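Transglutaminase-like enzymes, putative cysteine protease (Cytophaga hutchinsonii, PDB 3ISR) is a putative cysteine protease of the transglutaminase-like superfamily, probably hydrolysing peptide or related amide bonds, though its substrate is not known. Local coordinates at residues N33-Q42 and G239-R247; F116-S125 and I189-R200. All coordinates share one frame; numbering follows the deposited sequence.

Contact 1: N33-Q42 and G239-R247; sequences NVHALRTESQ and GLVKIATGR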
loop_
_atom_site.group_PDB
_atom_site.type_symbol
_atom_site.label_atom_id
_atom_site.label_comp_id
_atom_site.label_asym_id
_atom_site.label_seq_id
_atom_site.Cartn_x
_atom_site.Cartn_y
_atom_site.Cartn_z
ATOM N N ASN B 33 -16.665 -18.097 -15.902
ATOM C CA ASN B 33 -17.897 -18.078 -15.136
ATOM C C ASN B 33 -18.937 -17.237 -15.843
ATOM O O ASN B 33 -19.053 -16.031 -15.561
ATOM C CB ASN B 33 -17.647 -17.542 -13.731
ATOM C CG ASN B 33 -18.841 -17.708 -12.833
ATOM O OD1 ASN B 33 -19.661 -18.638 -13.000
ATOM N ND2 ASN B 33 -18.960 -16.811 -11.874
ATOM N N VAL B 34 -19.665 -17.870 -16.777
ATOM C CA VAL B 34 -20.647 -17.172 -17.614
ATOM C C VAL B 34 -22.074 -17.734 -17.546
ATOM O O VAL B 34 -23.027 -17.026 -17.883
ATOM C CB VAL B 34 -20.185 -17.049 -19.121
ATOM C CG1 VAL B 34 -18.815 -16.369 -19.218
ATOM C CG2 VAL B 34 -20.160 -18.410 -19.806
ATOM N N HIS B 35 -22.218 -18.996 -17.131
ATOM C CA HIS B 35 -23.523 -19.647 -16.976
ATOM C C HIS B 35 -24.402 -19.011 -15.902
ATOM O O HIS B 35 -23.910 -18.637 -14.822
ATOM C CB HIS B 35 -23.316 -21.098 -16.574
ATOM C CG HIS B 35 -22.884 -21.975 -17.699
ATOM N ND1 HIS B 35 -21.601 -21.950 -18.204
ATOM C CD2 HIS B 35 -23.563 -22.892 -18.427
ATOM C CE1 HIS B 35 -21.512 -22.816 -19.199
ATOM N NE2 HIS B 35 -22.689 -23.399 -19.354
ATOM N N ALA B 36 -25.704 -18.942 -16.167
ATOM C CA ALA B 36 -26.649 -18.529 -15.135
ATOM C C ALA B 36 -26.693 -19.604 -14.062
ATOM O O ALA B 36 -26.519 -20.787 -14.360
ATOM C CB ALA B 36 -28.043 -18.300 -15.721
ATOM N N LEU B 37 -26.871 -19.197 -12.808
ATOM C CA LEU B 37 -26.949 -20.157 -11.717
ATOM C C LEU B 37 -28.344 -20.783 -11.691
ATOM O O LEU B 37 -29.316 -20.144 -12.091
ATOM C CB LEU B 37 -26.678 -19.459 -10.375
ATOM C CG LEU B 37 -26.241 -20.330 -9.191
ATOM C CD1 LEU B 37 -24.912 -21.061 -9.425
ATOM C CD2 LEU B 37 -26.160 -19.497 -7.913
ATOM N N ARG B 38 -28.415 -22.034 -11.236
ATOM C CA ARG B 38 -29.673 -22.715 -10.924
ATOM C C ARG B 38 -29.879 -22.680 -9.424
ATOM O O ARG B 38 -29.040 -23.188 -8.665
ATOM C CB ARG B 38 -29.612 -24.172 -11.351
ATOM C CG ARG B 38 -29.711 -24.381 -12.830
ATOM C CD ARG B 38 -30.010 -25.839 -13.113
ATOM N NE ARG B 38 -30.209 -26.067 -14.539
ATOM C CZ ARG B 38 -29.228 -26.333 -15.393
ATOM N NH1 ARG B 38 -27.977 -26.409 -14.962
ATOM N NH2 ARG B 38 -29.498 -26.523 -16.681
ATOM N N THR B 39 -30.973 -22.057 -8.995
ATOM C CA THR B 39 -31.307 -21.971 -7.581
ATOM C C THR B 39 -32.775 -22.337 -7.394
ATOM O O THR B 39 -33.498 -22.589 -8.370
ATOM C CB THR B 39 -31.073 -20.545 -7.024
ATOM O OG1 THR B 39 -32.008 -19.629 -7.611
ATOM C CG2 THR B 39 -29.638 -20.073 -7.322
ATOM N N GLU B 40 -33.224 -22.355 -6.145
ATOM C CA GLU B 40 -34.640 -22.606 -5.863
ATOM C C GLU B 40 -35.530 -21.535 -6.502
ATOM O O GLU B 40 -36.703 -21.784 -6.778
ATOM C CB GLU B 40 -34.892 -22.682 -4.353
ATOM N N SER B 41 -34.962 -20.354 -6.753
ATOM C CA SER B 41 -35.746 -19.219 -7.250
ATOM C C SER B 41 -35.435 -18.781 -8.681
ATOM O O SER B 41 -36.191 -17.991 -9.276
ATOM C CB SER B 41 -35.590 -18.034 -6.318
ATOM O OG SER B 41 -34.236 -17.613 -6.283
ATOM N N GLN B 42 -34.334 -19.298 -9.222
ATOM C CA GLN B 42 -33.898 -18.981 -10.579
ATOM C C GLN B 42 -33.760 -20.265 -11.379
ATOM O O GLN B 42 -32.974 -21.147 -11.012
ATOM C CB GLN B 42 -32.548 -18.228 -10.566
ATOM C CG GLN B 42 -32.013 -17.910 -11.967
ATOM C CD GLN B 42 -30.839 -16.944 -11.945
ATOM O OE1 GLN B 42 -30.987 -15.762 -11.606
ATOM N NE2 GLN B 42 -29.667 -17.442 -12.316
ATOM N N GLY B 239 -33.935 -6.422 -12.497
ATOM C CA GLY B 239 -33.494 -6.846 -13.829
ATOM C C GLY B 239 -32.261 -7.747 -13.858
ATOM O O GLY B 239 -31.733 -8.033 -14.930
ATOM N N LEU B 240 -31.817 -8.211 -12.687
ATOM C CA LEU B 240 -30.602 -9.031 -12.586
ATOM C C LEU B 240 -30.830 -10.526 -12.710
ATOM O O LEU B 240 -31.750 -11.085 -12.114
ATOM C CB LEU B 240 -29.874 -8.751 -11.267
ATOM C CG LEU B 240 -29.273 -7.356 -11.121
ATOM C CD1 LEU B 240 -28.970 -7.063 -9.634
ATOM C CD2 LEU B 240 -28.010 -7.207 -11.961
ATOM N N VAL B 241 -29.971 -11.172 -13.482
ATOM C CA VAL B 241 -29.958 -12.627 -13.561
ATOM C C VAL B 241 -28.637 -13.100 -12.982
ATOM O O VAL B 241 -27.566 -12.723 -13.485
ATOM C CB VAL B 241 -30.135 -13.102 -15.013
ATOM C CG1 VAL B 241 -30.013 -14.611 -15.103
ATOM C CG2 VAL B 241 -31.497 -12.630 -15.546
ATOM N N LYS B 242 -28.712 -13.925 -11.938
ATOM C CA LYS B 242 -27.538 -14.282 -11.152
ATOM C C LYS B 242 -26.616 -15.250 -11.859
ATOM O O LYS B 242 -27.044 -16.294 -12.352
ATOM C CB LYS B 242 -27.943 -14.905 -9.809
ATOM C CG LYS B 242 -26.730 -15.229 -8.913
ATOM C CD LYS B 242 -27.143 -16.034 -7.672
ATOM C CE LYS B 242 -27.877 -15.166 -6.659
ATOM N NZ LYS B 242 -28.291 -15.900 -5.409
ATOM N N ILE B 243 -25.339 -14.916 -11.852
ATOM C CA ILE B 243 -24.307 -15.829 -12.297
ATOM C C ILE B 243 -23.647 -16.464 -11.093
ATOM O O ILE B 243 -23.639 -17.693 -10.970
ATOM C CB ILE B 243 -23.261 -15.105 -13.162
ATOM C CG1 ILE B 243 -23.893 -14.734 -14.496
ATOM C CG2 ILE B 243 -22.004 -15.980 -13.375
ATOM C CD1 ILE B 243 -23.130 -13.621 -15.219
ATOM N N ALA B 244 -23.070 -15.641 -10.211
ATOM C CA ALA B 244 -22.449 -16.180 -9.010
ATOM C C ALA B 244 -22.577 -15.277 -7.801
ATOM O O ALA B 244 -22.853 -14.077 -7.921
ATOM C CB ALA B 244 -20.960 -16.478 -9.269
ATOM N N THR B 245 -22.362 -15.884 -6.639
ATOM C CA THR B 245 -22.019 -15.151 -5.422
ATOM C C THR B 245 -20.744 -15.755 -4.815
ATOM O O THR B 245 -20.417 -16.927 -5.037
ATOM C CB THR B 245 -23.193 -15.153 -4.393
ATOM O OG1 THR B 245 -23.523 -16.501 -4.018
ATOM C CG2 THR B 245 -24.435 -14.509 -5.006
ATOM N N GLY B 246 -20.023 -14.968 -4.029
ATOM C CA GLY B 246 -18.892 -15.500 -3.280
ATOM C C GLY B 246 -18.365 -14.385 -2.391
ATOM O O GLY B 246 -18.991 -13.342 -2.260
ATOM N N ARG B 247 -17.207 -14.606 -1.794
ATOM C CA ARG B 247 -16.653 -13.633 -0.867
ATOM C C ARG B 247 -16.273 -12.339 -1.584
ATOM O O ARG B 247 -16.490 -11.249 -1.059
ATOM C CB ARG B 247 -15.457 -14.250 -0.129
ATOM C CG ARG B 247 -15.847 -15.416 0.735
ATOM C CD ARG B 247 -14.636 -16.131 1.363
ATOM N NE ARG B 247 -13.947 -15.253 2.317
ATOM C CZ ARG B 247 -12.879 -15.595 3.038
ATOM N NH1 ARG B 247 -12.335 -14.703 3.852
ATOM N NH2 ARG B 247 -12.360 -16.822 2.945
HETATM O O HOH W 1 -22.729 -19.560 -12.433
HETATM O O HOH W 2 -31.165 -16.894 -7.120
#
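Gln42 meets the backbone of Lys242 with both ends of its amide. Its OE1 accepts from Lys242 N at 2.9 Å, the donor lying in the plane of the amide carbonyl and on a lone pair. Gln42 NE2 donates to Lys242 O at 2.9 Å; it lies in that carbonyl's plane, on a lone pair, and the acceptor is 4° out of the Gln42 amide plane. Lys242 O also accepts from Leu37 N in a nearly straight bond (176°), so two donors grip this one oxygen. An extended side chain, CG anti to the backbone N (chi1 178°), carries the amide to that strand edge. Gln42 NE2 is further held by Leu37 O at 2.7 Å, which helps to fix the rotation of the group. In fold terms, the loop between strands 28-32 and 43-52 here lies against 240-246, within this chain an outermost strand of its four-stranded antiparallel sheet, where Ile243 and Ala244 form a classic beta bulge opposite Thr203. A leucine in place of Gln42 would probably leave Lys242 N without this acceptor and Leu37 O without the NE2 donor, weakening the tie between loop and strand. The Leu37 side chain lies beside that of Lys242, pointing the same way, with Leu37 CD2 3.6 Å from Lys242 CD. Ile243 CG2 comes within 3.6 Å of His35 O. In the next shell, Thr39 OG1 accepts from Gln42 N at 2.8 Å in an ST motif.

Contact 2: F116-S125 and I189-R200; sequences FLFPSRYCQS and IALCRALSIPAR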
loop_
_atom_site.group_PDB
_atom_site.type_symbol
_atom_site.label_atom_id
_atom_site.label_comp_id
_atom_site.label_asym_id
_atom_site.label_seq_id
_atom_site.Cartn_x
_atom_site.Cartn_y
_atom_site.Cartn_z
ATOM N N PHE B 116 -18.861 -14.756 5.631
ATOM C CA PHE B 116 -19.055 -13.481 4.964
ATOM C C PHE B 116 -18.930 -12.287 5.906
ATOM O O PHE B 116 -19.161 -11.150 5.523
ATOM C CB PHE B 116 -20.373 -13.502 4.173
ATOM C CG PHE B 116 -20.387 -14.576 3.125
ATOM C CD1 PHE B 116 -19.671 -14.408 1.946
ATOM C CD2 PHE B 116 -21.058 -15.791 3.350
ATOM C CE1 PHE B 116 -19.645 -15.413 0.957
ATOM C CE2 PHE B 116 -21.037 -16.820 2.369
ATOM C CZ PHE B 116 -20.322 -16.617 1.167
ATOM N N LEU B 117 -18.530 -12.559 7.148
ATOM C CA LEU B 117 -18.147 -11.508 8.079
ATOM C C LEU B 117 -16.646 -11.182 7.985
ATOM O O LEU B 117 -16.182 -10.190 8.558
ATOM C CB LEU B 117 -18.475 -11.956 9.520
ATOM C CG LEU B 117 -19.962 -11.979 9.922
ATOM C CD1 LEU B 117 -20.191 -12.848 11.177
ATOM C CD2 LEU B 117 -20.478 -10.553 10.142
ATOM N N PHE B 118 -15.877 -12.037 7.316
ATOM C CA PHE B 118 -14.411 -11.954 7.364
ATOM C C PHE B 118 -13.791 -11.265 6.163
ATOM O O PHE B 118 -14.390 -11.246 5.082
ATOM C CB PHE B 118 -13.807 -13.343 7.599
ATOM C CG PHE B 118 -14.154 -13.879 8.955
ATOM C CD1 PHE B 118 -13.485 -13.425 10.079
ATOM C CD2 PHE B 118 -15.219 -14.753 9.110
ATOM C CE1 PHE B 118 -13.836 -13.895 11.374
ATOM C CE2 PHE B 118 -15.584 -15.229 10.371
ATOM C CZ PHE B 118 -14.900 -14.804 11.502
ATOM N N PRO B 119 -12.616 -10.646 6.360
ATOM C CA PRO B 119 -11.958 -9.975 5.228
ATOM C C PRO B 119 -11.615 -10.986 4.143
ATOM O O PRO B 119 -11.379 -12.179 4.448
ATOM C CB PRO B 119 -10.665 -9.418 5.830
ATOM C CG PRO B 119 -10.767 -9.593 7.339
ATOM C CD PRO B 119 -11.840 -10.583 7.620
ATOM N N SER B 120 -11.555 -10.523 2.899
ATOM C CA SER B 120 -11.148 -11.356 1.784
ATOM C C SER B 120 -10.120 -10.590 0.934
ATOM O O SER B 120 -9.785 -9.459 1.270
ATOM C CB SER B 120 -12.381 -11.721 0.957
ATOM O OG SER B 120 -13.035 -10.559 0.502
ATOM N N ARG B 121 -9.603 -11.200 -0.141
ATOM C CA ARG B 121 -8.551 -10.548 -0.946
ATOM C C ARG B 121 -8.829 -9.076 -1.301
ATOM O O ARG B 121 -7.978 -8.198 -1.091
ATOM C CB ARG B 121 -8.270 -11.349 -2.231
ATOM C CG ARG B 121 -7.345 -10.627 -3.257
ATOM C CD ARG B 121 -5.906 -10.295 -2.737
ATOM N NE ARG B 121 -5.229 -9.568 -3.810
ATOM C CZ ARG B 121 -5.251 -8.246 -3.978
ATOM N NH1 ARG B 121 -5.875 -7.451 -3.107
ATOM N NH2 ARG B 121 -4.644 -7.709 -5.035
ATOM N N TYR B 122 -10.006 -8.808 -1.864
ATOM C CA TYR B 122 -10.337 -7.464 -2.343
ATOM C C TYR B 122 -11.186 -6.656 -1.372
ATOM O O TYR B 122 -11.623 -5.563 -1.703
ATOM C CB TYR B 122 -11.063 -7.578 -3.693
ATOM C CG TYR B 122 -10.217 -8.317 -4.696
ATOM C CD1 TYR B 122 -9.071 -7.723 -5.239
ATOM C CD2 TYR B 122 -10.529 -9.629 -5.067
ATOM C CE1 TYR B 122 -8.262 -8.431 -6.149
ATOM C CE2 TYR B 122 -9.747 -10.335 -5.975
ATOM C CZ TYR B 122 -8.616 -9.733 -6.502
ATOM O OH TYR B 122 -7.866 -10.434 -7.406
ATOM N N CYS B 123 -11.436 -7.198 -0.174
ATOM C CA CYS B 123 -12.326 -6.544 0.790
ATOM C C CYS B 123 -11.658 -6.590 2.168
ATOM O O CYS B 123 -11.978 -7.451 3.010
ATOM C CB CYS B 123 -13.702 -7.225 0.840
ATOM S SG CYS B 123 -14.542 -7.368 -0.745
ATOM N N GLN B 124 -10.719 -5.658 2.385
ATOM C CA GLN B 124 -9.892 -5.630 3.615
ATOM C C GLN B 124 -10.631 -4.911 4.732
ATOM O O GLN B 124 -10.260 -3.799 5.168
ATOM C CB GLN B 124 -8.532 -4.982 3.338
ATOM C CG GLN B 124 -7.757 -5.592 2.141
ATOM C CD GLN B 124 -7.946 -4.794 0.857
ATOM O OE1 GLN B 124 -9.044 -4.281 0.571
ATOM N NE2 GLN B 124 -6.870 -4.671 0.075
ATOM N N SER B 125 -11.699 -5.555 5.193
ATOM C CA SER B 125 -12.616 -4.961 6.140
ATOM C C SER B 125 -11.919 -4.716 7.455
ATOM O O SER B 125 -12.239 -3.773 8.182
ATOM C CB SER B 125 -13.846 -5.867 6.341
ATOM O OG SER B 125 -13.472 -7.238 6.433
ATOM N N ILE B 189 -19.045 -4.212 0.203
ATOM C CA ILE B 189 -18.827 -5.439 0.999
ATOM C C ILE B 189 -17.862 -5.153 2.139
ATOM O O ILE B 189 -18.137 -5.496 3.295
ATOM C CB ILE B 189 -18.258 -6.577 0.133
ATOM C CG1 ILE B 189 -19.310 -7.073 -0.857
ATOM C CG2 ILE B 189 -17.811 -7.758 1.013
ATOM C CD1 ILE B 189 -18.703 -7.803 -2.046
ATOM N N ALA B 190 -16.747 -4.496 1.828
ATOM C CA ALA B 190 -15.750 -4.232 2.866
ATOM C C ALA B 190 -16.324 -3.386 3.979
ATOM O O ALA B 190 -16.084 -3.663 5.141
ATOM C CB ALA B 190 -14.498 -3.553 2.280
ATOM N N LEU B 191 -17.055 -2.336 3.620
ATOM C CA LEU B 191 -17.632 -1.449 4.631
ATOM C C LEU B 191 -18.700 -2.139 5.463
ATOM O O LEU B 191 -18.770 -1.922 6.670
ATOM C CB LEU B 191 -18.145 -0.153 3.979
ATOM C CG LEU B 191 -17.056 0.767 3.390
ATOM C CD1 LEU B 191 -17.688 1.824 2.483
ATOM C CD2 LEU B 191 -16.199 1.444 4.493
ATOM N N CYS B 192 -19.512 -2.999 4.841
ATOM C CA CYS B 192 -20.477 -3.811 5.616
ATOM C C CYS B 192 -19.783 -4.717 6.617
ATOM O O CYS B 192 -20.132 -4.736 7.793
ATOM C CB CYS B 192 -21.296 -4.707 4.710
ATOM S SG CYS B 192 -22.583 -3.860 3.817
ATOM N N ARG B 193 -18.816 -5.501 6.142
ATOM C CA ARG B 193 -18.117 -6.405 7.048
ATOM C C ARG B 193 -17.409 -5.646 8.165
ATOM O O ARG B 193 -17.301 -6.145 9.291
ATOM C CB ARG B 193 -17.093 -7.253 6.296
ATOM C CG ARG B 193 -17.723 -8.222 5.322
ATOM C CD ARG B 193 -16.663 -9.165 4.745
ATOM N NE ARG B 193 -17.261 -9.971 3.675
ATOM C CZ ARG B 193 -16.609 -10.376 2.596
ATOM N NH1 ARG B 193 -15.305 -10.090 2.462
ATOM N NH2 ARG B 193 -17.265 -11.055 1.654
ATOM N N ALA B 194 -16.917 -4.452 7.853
ATOM C CA ALA B 194 -16.202 -3.644 8.856
ATOM C C ALA B 194 -17.130 -3.300 10.017
ATOM O O ALA B 194 -16.677 -3.077 11.151
ATOM C CB ALA B 194 -15.655 -2.378 8.194
ATOM N N LEU B 195 -18.430 -3.261 9.725
ATOM C CA LEU B 195 -19.484 -2.986 10.722
ATOM C C LEU B 195 -20.183 -4.247 11.238
ATOM O O LEU B 195 -21.275 -4.166 11.820
ATOM C CB LEU B 195 -20.534 -2.015 10.141
ATOM C CG LEU B 195 -20.011 -0.628 9.741
ATOM C CD1 LEU B 195 -20.980 0.072 8.785
ATOM C CD2 LEU B 195 -19.703 0.231 10.971
ATOM N N SER B 196 -19.555 -5.405 11.037
ATOM C CA SER B 196 -20.094 -6.710 11.480
ATOM C C SER B 196 -21.418 -7.078 10.806
ATOM O O SER B 196 -22.304 -7.665 11.429
ATOM C CB SER B 196 -20.244 -6.783 13.009
ATOM O OG SER B 196 -19.041 -6.389 13.649
ATOM N N ILE B 197 -21.547 -6.744 9.526
ATOM C CA ILE B 197 -22.733 -7.132 8.757
ATOM C C ILE B 197 -22.241 -8.094 7.670
ATOM O O ILE B 197 -21.367 -7.724 6.885
ATOM C CB ILE B 197 -23.398 -5.882 8.115
ATOM C CG1 ILE B 197 -23.828 -4.893 9.197
ATOM C CG2 ILE B 197 -24.625 -6.260 7.232
ATOM C CD1 ILE B 197 -24.100 -3.478 8.651
ATOM N N PRO B 198 -22.772 -9.332 7.619
ATOM C CA PRO B 198 -22.251 -10.230 6.595
ATOM C C PRO B 198 -22.574 -9.712 5.200
ATOM O O PRO B 198 -23.659 -9.183 4.973
ATOM C CB PRO B 198 -22.961 -11.568 6.868
ATOM C CG PRO B 198 -23.537 -11.438 8.274
ATOM C CD PRO B 198 -23.803 -9.964 8.461
ATOM N N ALA B 199 -21.626 -9.828 4.274
ATOM C CA ALA B 199 -21.876 -9.335 2.907
ATOM C C ALA B 199 -21.146 -10.195 1.909
ATOM O O ALA B 199 -20.097 -10.749 2.229
ATOM C CB ALA B 199 -21.443 -7.891 2.773
ATOM N N ARG B 200 -21.699 -10.319 0.699
ATOM C CA ARG B 200 -21.063 -11.147 -0.299
ATOM C C ARG B 200 -21.152 -10.488 -1.685
ATOM O O ARG B 200 -21.975 -9.603 -1.920
ATOM C CB ARG B 200 -21.683 -12.553 -0.321
ATOM C CG ARG B 200 -23.174 -12.565 -0.789
ATOM C CD ARG B 200 -23.793 -13.958 -0.673
ATOM N NE ARG B 200 -25.080 -13.998 -1.367
ATOM C CZ ARG B 200 -25.937 -15.010 -1.317
ATOM N NH1 ARG B 200 -25.669 -16.101 -0.601
ATOM N NH2 ARG B 200 -27.076 -14.936 -2.000
HETATM O O HOH W 3 -17.377 -8.561 10.529
#
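Arg193 runs from helix 181-194 past Ser125 to Ser120, crossing the turns of 116-125. Arg193 CB lies 3.5 Å from Ser125 CB, which also approaches Ala190 O. CG and CD pass the carbonyl oxygens of the loop, Arg193 CD approaching Phe118 O to 3.1 Å. The chain is extended from CG to NE (chi2 and chi3 both -172°), which brings NE to Phe116 O and NH2 to the edge of the Phe116 ring. The NE bond to Phe116 O is weak, at an N-H...O angle of 126°. NE and NH2 together grip Ala199 O side-on, from the same face of its carbonyl plane, with Arg193 NH2 2.9 Å from Ala199 O. Arg193 NH1 donates to Ser120 OG at 3.0 Å, nearly in the guanidinium plane; Ser120 OG also bonds Asp248, and NH2 has a further partner in Arg247 O. Ile189 CG2 sits over one face of the Arg193 guanidinium and packs 3.7 Å from Cys123 SG. Around this group, Ala199 N donates to Phe116 O, and Leu117 CD2 lies 3.7 Å from Pro198 CG. Water 3 donates to both Leu117 O and Arg193 O. Ser196, at positive phi, is the C-prime residue of a Schellman motif, closed by Ile197 N to Cys192 O and Ser196 N to Arg193 O, which ends the helix before strand 199-206 of the transglutaminase-like domain.

In the fold
Both contacts reach the same antiparallel sheet, through its neighbouring strands 240-246 and 199-206, yet their centres stand about 21 Å apart. Contact 1 is the deeper, its centre about 9 Å from the chain centre and almost wholly of buried residues; contact 2, at about 14 Å, is partly buried and meets the second subunit through more residues (eight against one). Their chemistry also differs: a neutral amide bonds to a strand backbone in the first, whereas a charged guanidinium gathers loop and strand oxygens in the second. Along the chain, contact 2 is nested inside the loop closed by contact 1. Besides the Arg193 bond to Arg247, they meet where Gly246 O lies 3.4 Å from Arg200 CB.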